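Local coordinates for beta-ketoacyl-[acyl-carrier-protein] synthase FabY (Pseudomonas aeruginosa, PDB 4CW4) that catalyses the condensation of acetyl-CoA with malonyl-ACP that starts fatty acid biosynthesis, and also accepts butyryl-CoA and hexanoyl-CoA, at residues G16-A21 with T175-G180; R23-H28 with A199-R204; E181-R186 with G191-V196; R186-G191 with I596-G601. All blocks are in the same frame, centred on the assembly; numbering follows the deposited sequence. Where two conformers were deposited one is given.

In the fold
Interactions 2, 3 and 4 all use helix 190-204 or the turn leading into it, and interaction 1 packs strand 10-19 and the loop before that helix beside it. Interactions 3 and 4 nearly coincide, their centres about 4 Å apart, and share Arg-186 and Gly-191; a hydrogen bond between Tyr-183 OH and His-188 ND1 joins them. Interactions 1 and 2 lie about 11 Å apart, centre to centre, and meet where Asp-201 OD2 takes the N-H of Gly-17. Interaction 1 is also about 11 Å from interaction 3, linked through Gly-180 O and Ser-185 OG. All four lie away from the probable active-site residues Cys-286, His-439 and His-477.

Interaction 1 (G16-A21 with T175-G180); sequences GGYNAA and TGFEPG
One face of the Tyr-18 ring is covered by the outer corner of the Phe-177 ring, whose CZ stands 3.5 Å above the tyrosine plane, displaced toward its rim. The two rings form an oblique aromatic pair, with planes 31° apart and centroids separated by 4.8 Å. Phe-177 touches with CE2 and CZ, and the approach is closest where Tyr-18 CD1 lies 3.5 Å from Phe-177 CE2 and Tyr-18 CE1 is as close to Phe-177 CZ. The side chains cross at about a right angle. Phe-177 reaches over because its CG is anti to its own backbone N (chi1 -177°), which carries the ring across to the strand while the backbones stay well apart: Tyr-18 CA and Pro-179 CA are 9.3 Å from each other. Aromatic residues suit such a place, since the two rings bring broad carbon surfaces together in a buried setting and span the distance between backbones. Just beyond the tyrosine the strand ends in an Asx turn, Asn-19 OD1 accepting from Ala-21 N at 2.9 Å. Met-53 of helix 40-53 touches both rings, while Val-197 of helix 190-204 also packs on Tyr-18. The pair thus packs against both helices and joins strand 10-19, which pairs with strand 366-374, to the loop before helix 190-204.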
# COMPACT_ATOMS: atom_id res chain seq x y z
N GLY A 16 11.90 -11.97 -14.05
CA GLY A 16 10.99 -13.04 -14.38
C GLY A 16 9.58 -12.70 -13.99
O GLY A 16 9.35 -11.67 -13.36
N GLY A 17 8.65 -13.58 -14.35
CA GLY A 17 7.25 -13.33 -14.05
C GLY A 17 6.35 -13.83 -15.15
O GLY A 17 6.80 -14.52 -16.07
N TYR A 18 5.08 -13.45 -15.07
CA TYR A 18 4.02 -13.95 -15.96
C TYR A 18 2.99 -12.88 -16.21
O TYR A 18 2.49 -12.22 -15.28
CB TYR A 18 3.35 -15.19 -15.36
CG TYR A 18 4.32 -16.33 -15.22
CD1 TYR A 18 4.58 -17.19 -16.29
CD2 TYR A 18 5.02 -16.54 -14.04
CE1 TYR A 18 5.49 -18.22 -16.19
CE2 TYR A 18 5.96 -17.55 -13.94
CZ TYR A 18 6.17 -18.39 -15.01
OH TYR A 18 7.09 -19.42 -14.93
N ASN A 19 2.67 -12.71 -17.49
CA ASN A 19 1.53 -11.90 -17.91
C ASN A 19 0.91 -12.53 -19.14
O ASN A 19 1.20 -13.69 -19.46
CB ASN A 19 1.94 -10.44 -18.10
CG ASN A 19 2.96 -10.24 -19.19
OD1 ASN A 19 3.11 -11.05 -20.10
ND2 ASN A 19 3.64 -9.09 -19.14
N ALA A 20 0.04 -11.79 -19.83
CA ALA A 20 -0.69 -12.34 -20.97
C ALA A 20 0.23 -12.78 -22.10
O ALA A 20 -0.21 -13.53 -22.97
CB ALA A 20 -1.71 -11.33 -21.47
N ALA A 21 1.48 -12.33 -22.11
CA ALA A 21 2.42 -12.71 -23.17
C ALA A 21 3.20 -13.99 -22.83
O ALA A 21 3.89 -14.53 -23.68
CB ALA A 21 3.39 -11.56 -23.47
N THR A 175 -3.96 -19.29 -21.77
CA THR A 175 -5.01 -20.23 -21.40
C THR A 175 -4.41 -21.60 -21.14
O THR A 175 -3.69 -22.15 -21.99
CB THR A 175 -6.04 -20.35 -22.50
OG1 THR A 175 -6.52 -19.05 -22.85
CG2 THR A 175 -7.21 -21.25 -22.07
N GLY A 176 -4.71 -22.14 -19.96
CA GLY A 176 -4.20 -23.45 -19.58
C GLY A 176 -3.09 -23.40 -18.55
O GLY A 176 -2.86 -24.39 -17.85
N PHE A 177 -2.42 -22.26 -18.44
CA PHE A 177 -1.40 -22.07 -17.44
C PHE A 177 -2.05 -21.68 -16.12
O PHE A 177 -2.79 -20.70 -16.07
CB PHE A 177 -0.43 -20.98 -17.89
CG PHE A 177 0.72 -20.76 -16.94
CD1 PHE A 177 1.65 -21.76 -16.70
CD2 PHE A 177 0.86 -19.57 -16.28
CE1 PHE A 177 2.72 -21.55 -15.83
CE2 PHE A 177 1.91 -19.35 -15.41
CZ PHE A 177 2.83 -20.33 -15.18
N GLU A 178 -1.79 -22.44 -15.08
CA GLU A 178 -2.44 -22.24 -13.78
C GLU A 178 -1.41 -22.18 -12.66
O GLU A 178 -0.95 -23.22 -12.20
CB GLU A 178 -3.44 -23.36 -13.50
CG GLU A 178 -4.62 -23.42 -14.46
CD GLU A 178 -5.75 -22.47 -14.09
OE1 GLU A 178 -5.56 -21.60 -13.21
OE2 GLU A 178 -6.85 -22.62 -14.68
N PRO A 179 -1.07 -20.95 -12.21
CA PRO A 179 -0.04 -20.82 -11.17
C PRO A 179 -0.33 -21.64 -9.92
O PRO A 179 0.60 -22.19 -9.33
CB PRO A 179 -0.05 -19.33 -10.86
CG PRO A 179 -0.50 -18.69 -12.12
CD PRO A 179 -1.55 -19.63 -12.66
N GLY A 180 -1.60 -21.76 -9.54
CA GLY A 180 -1.96 -22.48 -8.34
C GLY A 180 -1.63 -23.96 -8.35
O GLY A 180 -1.52 -24.57 -7.28

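Interaction 2 (R23-H28 with A199-R204); sequences RSSFHH and ATDAIR
Two first torsions bring Asp-201 and Ser-25 together. In the aspartate, chi1 of -173° turns CG to the far side from its backbone N, so that the carboxylate reaches out from helix 190-204; in the serine, chi1 of 62° tucks OG between its backbone N and carbonyl carbon, facing that carboxylate. Ser-25 OG then donates over 2.7 Å to Asp-201 OD1, which receives it on its syn lone pair. A weak bond from Ser-25 N to Asp-201 OD2, 3.4 Å long, adds a second grip, so one small residue meets both oxygens. Arg-23 runs past the same group: its chain bends at chi3, CD comes within 3.5 Å of Asp-201 OD1, and the guanidinium plane stands 87° from that of the carboxylate. Arg-23 NH1 is 4.4 Å from Asp-201 OD1, too far for a salt bridge, and instead donates to Ser-25 OG at 2.9 Å, nearly in the guanidinium plane. The serine hydroxyl therefore relays between arginine and aspartate, and accepting from a cation would probably make it a stronger donor. Asp-586 of helix 565-590 forms the salt bridge with Arg-23 NH1. A buried carboxylate needs several donors, and Asp-201 has more partners: Tyr-585 OH at OD1 and Gly-17 N at OD2. Asp-201 thereby joins helix 190-204 to strand 10-19, through Gly-17, and to the loop after strand 22-23, through Ser-25, consistent with the layered alpha-beta build of the thiolase-like family.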
# COMPACT_ATOMS: atom_id res chain seq x y z
N ARG A 23 5.78 -16.29 -20.01
CA ARG A 23 6.88 -16.23 -19.07
C ARG A 23 7.83 -15.10 -19.45
O ARG A 23 8.28 -15.00 -20.59
CB ARG A 23 7.65 -17.55 -19.03
CG ARG A 23 8.90 -17.50 -18.15
CD ARG A 23 9.46 -18.87 -17.84
NE ARG A 23 9.82 -19.72 -18.98
CZ ARG A 23 11.04 -19.87 -19.49
NH1 ARG A 23 12.08 -19.17 -19.02
NH2 ARG A 23 11.23 -20.75 -20.47
N SER A 24 8.14 -14.25 -18.49
CA SER A 24 8.98 -13.09 -18.77
C SER A 24 10.46 -13.41 -18.88
O SER A 24 11.16 -12.78 -19.65
CB SER A 24 8.81 -12.06 -17.66
OG SER A 24 7.48 -11.61 -17.69
N SER A 25 10.94 -14.37 -18.09
CA SER A 25 12.38 -14.61 -18.05
C SER A 25 12.89 -15.03 -19.42
O SER A 25 12.16 -15.62 -20.24
CB SER A 25 12.75 -15.65 -16.99
OG SER A 25 12.16 -16.90 -17.29
N PHE A 26 14.15 -14.68 -19.68
CA PHE A 26 14.82 -14.98 -20.94
C PHE A 26 14.11 -14.38 -22.14
O PHE A 26 14.32 -14.81 -23.27
CB PHE A 26 15.05 -16.49 -21.07
CG PHE A 26 15.83 -17.05 -19.90
CD1 PHE A 26 15.16 -17.42 -18.73
CD2 PHE A 26 17.20 -17.13 -19.92
CE1 PHE A 26 15.85 -17.86 -17.62
CE2 PHE A 26 17.92 -17.61 -18.81
CZ PHE A 26 17.24 -17.96 -17.65
N HIS A 27 13.30 -13.36 -21.88
CA HIS A 27 12.63 -12.58 -22.90
C HIS A 27 11.57 -13.36 -23.67
O HIS A 27 11.22 -12.97 -24.78
CB HIS A 27 13.64 -11.99 -23.89
CG HIS A 27 14.75 -11.25 -23.22
ND1 HIS A 27 14.57 -10.01 -22.66
CD2 HIS A 27 16.04 -11.59 -22.98
CE1 HIS A 27 15.69 -9.61 -22.11
NE2 HIS A 27 16.61 -10.54 -22.30
N HIS A 28 11.03 -14.43 -23.11
CA HIS A 28 9.96 -15.16 -23.81
C HIS A 28 8.70 -14.35 -24.03
O HIS A 28 8.15 -14.37 -25.12
CB HIS A 28 9.63 -16.47 -23.11
CG HIS A 28 10.71 -17.48 -23.25
ND1 HIS A 28 10.95 -18.15 -24.43
CD2 HIS A 28 11.65 -17.91 -22.38
CE1 HIS A 28 11.98 -18.96 -24.27
NE2 HIS A 28 12.43 -18.83 -23.03
N ALA A 199 8.19 -14.87 -8.53
CA ALA A 199 9.42 -14.63 -7.80
C ALA A 199 10.42 -15.74 -8.07
O ALA A 199 11.62 -15.47 -8.21
CB ALA A 199 9.15 -14.48 -6.31
N THR A 200 9.95 -16.98 -8.12
CA THR A 200 10.86 -18.09 -8.38
C THR A 200 11.48 -17.91 -9.75
O THR A 200 12.69 -18.08 -9.91
CB THR A 200 10.17 -19.46 -8.30
OG1 THR A 200 9.74 -19.72 -6.96
CG2 THR A 200 11.13 -20.56 -8.75
N ASP A 201 10.67 -17.58 -10.75
CA ASP A 201 11.19 -17.38 -12.12
C ASP A 201 12.31 -16.32 -12.10
O ASP A 201 13.40 -16.54 -12.66
CB ASP A 201 10.05 -16.96 -13.05
CG ASP A 201 10.46 -16.89 -14.50
OD1 ASP A 201 11.20 -17.78 -14.98
OD2 ASP A 201 10.06 -15.92 -15.16
N ALA A 202 12.07 -15.19 -11.43
CA ALA A 202 13.08 -14.13 -11.37
C ALA A 202 14.39 -14.59 -10.69
O ALA A 202 15.49 -14.31 -11.18
CB ALA A 202 12.53 -12.90 -10.68
N ILE A 203 14.28 -15.28 -9.57
CA ILE A 203 15.46 -15.69 -8.81
C ILE A 203 16.26 -16.72 -9.59
O ILE A 203 17.47 -16.67 -9.63
CB ILE A 203 15.01 -16.28 -7.44
CG1 ILE A 203 14.44 -15.16 -6.57
CG2 ILE A 203 16.15 -17.02 -6.74
CD1 ILE A 203 15.46 -14.08 -6.18
N ARG A 204 15.57 -17.67 -10.21
CA ARG A 204 16.26 -18.71 -10.95
C ARG A 204 16.88 -18.19 -12.24
O ARG A 204 17.84 -18.77 -12.75
CB ARG A 204 15.32 -19.88 -11.25
CG ARG A 204 14.86 -20.64 -10.01
CD ARG A 204 14.15 -21.92 -10.35
NE ARG A 204 13.61 -22.55 -9.15
CZ ARG A 204 14.30 -23.32 -8.31
NH1 ARG A 204 15.59 -23.57 -8.54
NH2 ARG A 204 13.70 -23.86 -7.25

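Interaction 3 (E181-R186 with G191-V196); sequences ELYNSR and GLQMSV
Tyr-183 carries the tight part of this contact, its ring held between Ser-185 and Val-196. CG lies between the backbone N and the carbonyl carbon (chi1 77°), which turns the ring toward the helix. Val-196 CG1 lies 4.0 Å above the ring centre, only 5° off the normal, in a CH-pi contact, while Ser-185 CB covers the opposite face nearer the rim. A branched valine offers a methyl that can sit over the centre of an aromatic face. At the ring's edge, Tyr-183 OH is 3.2 Å from Gln-193 CA and 3.4 Å from Gln-193 CG.

The glutamine is looser toward the loop. Its chain extends beyond CG with the amide plane 80° from the ring, and Gln-193 NE2 stays 4.0 Å from Ser-185 O; the amide has a weak bond to His-188 O instead. Further out, exposed Arg-186 NH1 donates to Asn-184 OD1 at 2.9 Å, above the plane of the Asn-184 carbonyl.

The polar ends look elsewhere: Tyr-183 OH pairs with His-188 ND1 and Ser-185 OG with Gly-180 O. With those bonds fixing the hydroxyls, packing of carbon, ring and the tyrosine hydroxyl against Gln-193 CA dominates across the contact, so shape sets how this loop lies on the helix.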
# COMPACT_ATOMS: atom_id res chain seq x y z
N GLU A 181 -1.49 -24.55 -9.54
CA GLU A 181 -1.17 -25.97 -9.66
C GLU A 181 0.31 -26.25 -9.46
O GLU A 181 0.73 -27.41 -9.35
CB GLU A 181 -1.59 -26.50 -11.03
CG GLU A 181 -3.08 -26.39 -11.29
CD GLU A 181 -3.47 -26.84 -12.69
OE1 GLU A 181 -2.56 -27.08 -13.53
OE2 GLU A 181 -4.68 -26.94 -12.95
N LEU A 182 1.12 -25.20 -9.39
CA LEU A 182 2.57 -25.38 -9.40
C LEU A 182 3.21 -25.52 -8.03
O LEU A 182 4.42 -25.81 -7.95
CB LEU A 182 3.21 -24.22 -10.14
CG LEU A 182 2.77 -24.01 -11.59
CD1 LEU A 182 3.43 -22.76 -12.11
CD2 LEU A 182 3.12 -25.19 -12.47
N TYR A 183 2.43 -25.31 -6.97
CA TYR A 183 2.94 -25.41 -5.60
C TYR A 183 1.74 -25.60 -4.69
O TYR A 183 0.60 -25.58 -5.16
CB TYR A 183 3.78 -24.16 -5.20
CG TYR A 183 2.94 -22.95 -4.87
CD1 TYR A 183 2.39 -22.15 -5.88
CD2 TYR A 183 2.68 -22.61 -3.56
CE1 TYR A 183 1.62 -21.08 -5.57
CE2 TYR A 183 1.90 -21.55 -3.25
CZ TYR A 183 1.37 -20.78 -4.27
OH TYR A 183 0.56 -19.71 -3.99
N ASN A 184 2.00 -25.75 -3.39
CA ASN A 184 0.94 -25.93 -2.40
C ASN A 184 0.21 -24.62 -2.12
O ASN A 184 0.52 -23.92 -1.16
CB ASN A 184 1.51 -26.51 -1.10
CG ASN A 184 0.47 -26.60 -0.01
OD1 ASN A 184 -0.74 -26.67 -0.28
ND2 ASN A 184 0.92 -26.58 1.24
N SER A 185 -0.77 -24.31 -2.96
CA SER A 185 -1.37 -22.98 -3.00
C SER A 185 -2.72 -22.89 -2.30
O SER A 185 -3.44 -21.90 -2.45
CB SER A 185 -1.58 -22.58 -4.45
OG SER A 185 -2.42 -23.54 -5.06
N ARG A 186 -3.07 -23.93 -1.54
CA ARG A 186 -4.36 -23.97 -0.85
C ARG A 186 -4.62 -22.68 -0.06
O ARG A 186 -3.79 -22.21 0.71
CB ARG A 186 -4.44 -25.19 0.07
CG ARG A 186 -4.41 -26.52 -0.67
CD ARG A 186 -4.40 -27.70 0.30
NE ARG A 186 -4.48 -28.99 -0.38
CZ ARG A 186 -3.48 -29.53 -1.09
NH1 ARG A 186 -2.32 -28.89 -1.21
NH2 ARG A 186 -3.65 -30.71 -1.67
N GLY A 191 -3.46 -13.49 -6.62
CA GLY A 191 -2.32 -12.58 -6.66
C GLY A 191 -1.12 -13.09 -5.88
O GLY A 191 0.01 -12.80 -6.22
N LEU A 192 -1.38 -13.87 -4.82
CA LEU A 192 -0.29 -14.43 -4.05
C LEU A 192 0.32 -15.63 -4.76
O LEU A 192 1.53 -15.78 -4.75
CB LEU A 192 -0.74 -14.79 -2.63
CG LEU A 192 -1.27 -13.61 -1.81
CD1 LEU A 192 -1.32 -13.98 -0.32
CD2 LEU A 192 -0.48 -12.31 -2.02
N GLN A 193 -0.52 -16.46 -5.39
CA GLN A 193 -0.02 -17.54 -6.23
C GLN A 193 0.90 -16.98 -7.32
O GLN A 193 1.98 -17.51 -7.55
CB GLN A 193 -1.18 -18.28 -6.88
CG GLN A 193 -2.17 -18.90 -5.89
CD GLN A 193 -3.38 -19.45 -6.57
OE1 GLN A 193 -3.48 -19.48 -7.79
NE2 GLN A 193 -4.31 -19.92 -5.79
N MET A 194 0.47 -15.91 -7.96
CA MET A 194 1.24 -15.32 -9.05
C MET A 194 2.54 -14.74 -8.54
O MET A 194 3.56 -14.86 -9.20
CB MET A 194 0.40 -14.26 -9.78
CG MET A 194 -0.69 -14.88 -10.64
SD MET A 194 -1.81 -13.74 -11.46
CE MET A 194 -0.67 -12.71 -12.38
N SER A 195 2.53 -14.17 -7.34
CA SER A 195 3.75 -13.60 -6.78
C SER A 195 4.77 -14.69 -6.49
O SER A 195 5.94 -14.54 -6.80
CB SER A 195 3.45 -12.80 -5.49
OG SER A 195 4.63 -12.15 -5.04
N VAL A 196 4.32 -15.77 -5.88
CA VAL A 196 5.21 -16.88 -5.54
C VAL A 196 5.83 -17.47 -6.82
O VAL A 196 7.04 -17.69 -6.90
CB VAL A 196 4.45 -17.96 -4.72
CG1 VAL A 196 5.22 -19.28 -4.63
CG2 VAL A 196 4.12 -17.42 -3.33

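Interaction 4 (R186-G191 with I596-G601); sequences RFHPRG and IIYNFG
His-188 and Tyr-598 approach from opposite directions, the tyrosine hydroxyl arriving at the edge of the imidazole and close to its plane. Tyr-598 OH is 3.1 Å from His-188 CE1 and 3.2 Å from His-188 NE2, so it faces the side of the ring these two atoms form. Behind the oxygen, Tyr-598 CZ is 3.5 Å from His-188 CE1. The rings form an oblique pair, planes at 67°, centroids 5.4 Å apart. The tyrosine gets there because its CG is anti to the backbone N (chi1 -177°), sending the long side chain out from the loop; the histidine comes from just ahead of helix 190-204, where Pro-189 is the N-cap residue. A long, polar-tipped tyrosine suits the distance between the two loops, for its ring packs while its oxygen meets the imidazole edge. Tyr-183 OH bonds His-188 ND1, Phe-267 meets the imidazole edge-to-face, and the rings of Tyr-183 and Tyr-271 adjoin Tyr-598. Farther along the same loop Asn-599 packs on Phe-399 of the second subunit, placing the contact near the dimer interface. Chemically, the imidazole has one phenol oxygen bonded at ND1 and a second near CE1 and NE2, within largely aromatic surroundings, and the bond at ND1 fixes the rotation of its ring.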
# COMPACT_ATOMS: atom_id res chain seq x y z
N ARG A 186 -3.07 -23.93 -1.54
CA ARG A 186 -4.36 -23.97 -0.85
C ARG A 186 -4.62 -22.68 -0.06
O ARG A 186 -3.79 -22.21 0.71
CB ARG A 186 -4.44 -25.19 0.07
CG ARG A 186 -4.41 -26.52 -0.67
CD ARG A 186 -4.40 -27.70 0.30
NE ARG A 186 -4.48 -28.99 -0.38
CZ ARG A 186 -3.48 -29.53 -1.09
NH1 ARG A 186 -2.32 -28.89 -1.21
NH2 ARG A 186 -3.65 -30.71 -1.67
N PHE A 187 -5.80 -22.12 -0.31
CA PHE A 187 -6.32 -20.90 0.31
C PHE A 187 -5.60 -19.59 -0.03
O PHE A 187 -5.93 -18.55 0.53
CB PHE A 187 -6.43 -21.07 1.83
CG PHE A 187 -7.42 -22.12 2.24
CD1 PHE A 187 -8.77 -21.94 2.00
CD2 PHE A 187 -7.00 -23.28 2.85
CE1 PHE A 187 -9.69 -22.90 2.39
CE2 PHE A 187 -7.90 -24.24 3.24
CZ PHE A 187 -9.25 -24.05 3.00
N HIS A 188 -4.66 -19.63 -0.96
CA HIS A 188 -4.01 -18.40 -1.38
C HIS A 188 -4.82 -17.66 -2.45
O HIS A 188 -5.20 -18.26 -3.46
CB HIS A 188 -2.65 -18.72 -1.96
CG HIS A 188 -1.69 -19.27 -0.97
ND1 HIS A 188 -0.48 -19.83 -1.33
CD2 HIS A 188 -1.75 -19.36 0.38
CE1 HIS A 188 0.16 -20.22 -0.25
NE2 HIS A 188 -0.59 -19.96 0.80
N PRO A 189 -5.03 -16.35 -2.27
CA PRO A 189 -5.53 -15.55 -3.39
C PRO A 189 -4.66 -15.67 -4.64
O PRO A 189 -3.43 -15.91 -4.55
CB PRO A 189 -5.47 -14.12 -2.86
CG PRO A 189 -5.54 -14.25 -1.39
CD PRO A 189 -4.79 -15.51 -1.08
N ARG A 190 -5.28 -15.48 -5.80
CA ARG A 190 -4.58 -15.62 -7.08
C ARG A 190 -3.36 -14.70 -7.16
O ARG A 190 -2.33 -15.12 -7.67
CB ARG A 190 -5.54 -15.33 -8.23
CG ARG A 190 -4.92 -15.50 -9.61
CD ARG A 190 -5.99 -15.46 -10.68
NE ARG A 190 -5.44 -15.54 -12.03
CZ ARG A 190 -5.11 -16.67 -12.64
NH1 ARG A 190 -5.26 -17.84 -12.02
NH2 ARG A 190 -4.63 -16.64 -13.87
N GLY A 191 -3.46 -13.49 -6.62
CA GLY A 191 -2.32 -12.58 -6.66
C GLY A 191 -1.12 -13.09 -5.88
O GLY A 191 0.01 -12.80 -6.22
N ILE A 596 8.89 -24.47 -8.26
CA ILE A 596 8.50 -23.29 -7.52
C ILE A 596 8.95 -23.44 -6.07
O ILE A 596 8.74 -24.48 -5.43
CB ILE A 596 6.96 -23.08 -7.61
CG1 ILE A 596 6.53 -22.93 -9.07
CG2 ILE A 596 6.54 -21.88 -6.77
CD1 ILE A 596 7.27 -21.88 -9.85
N ILE A 597 9.54 -22.37 -5.55
CA ILE A 597 10.00 -22.34 -4.17
C ILE A 597 8.86 -21.90 -3.26
O ILE A 597 8.33 -20.81 -3.41
CB ILE A 597 11.17 -21.34 -4.01
CG1 ILE A 597 12.31 -21.69 -4.99
CG2 ILE A 597 11.65 -21.34 -2.55
CD1 ILE A 597 13.30 -20.56 -5.24
N TYR A 598 8.50 -22.75 -2.31
CA TYR A 598 7.47 -22.43 -1.33
C TYR A 598 7.83 -23.18 -0.05
O TYR A 598 7.45 -24.34 0.15
CB TYR A 598 6.06 -22.79 -1.79
CG TYR A 598 4.99 -22.38 -0.78
CD1 TYR A 598 4.70 -21.04 -0.57
CD2 TYR A 598 4.28 -23.32 -0.06
CE1 TYR A 598 3.75 -20.65 0.35
CE2 TYR A 598 3.32 -22.95 0.86
CZ TYR A 598 3.07 -21.61 1.07
OH TYR A 598 2.12 -21.20 1.97
N ASN A 599 8.58 -22.50 0.81
CA ASN A 599 9.25 -23.14 1.93
C ASN A 599 8.53 -22.98 3.27
O ASN A 599 9.17 -22.86 4.32
CB ASN A 599 10.67 -22.58 2.04
CG ASN A 599 11.63 -23.53 2.72
OD1 ASN A 599 11.60 -24.74 2.49
ND2 ASN A 599 12.49 -22.99 3.57
N PHE A 600 7.19 -23.01 3.22
CA PHE A 600 6.34 -22.95 4.40
C PHE A 600 6.77 -23.88 5.53
O PHE A 600 6.88 -25.09 5.35
CB PHE A 600 4.89 -23.25 3.99
CG PHE A 600 3.89 -23.10 5.11
CD1 PHE A 600 3.71 -24.12 6.03
CD2 PHE A 600 3.11 -21.97 5.21
CE1 PHE A 600 2.78 -23.98 7.06
CE2 PHE A 600 2.16 -21.83 6.23
CZ PHE A 600 2.01 -22.83 7.15
N GLY A 601 7.04 -23.29 6.68
CA GLY A 601 7.31 -24.03 7.90
C GLY A 601 8.67 -24.68 8.00
O GLY A 601 8.89 -25.47 8.92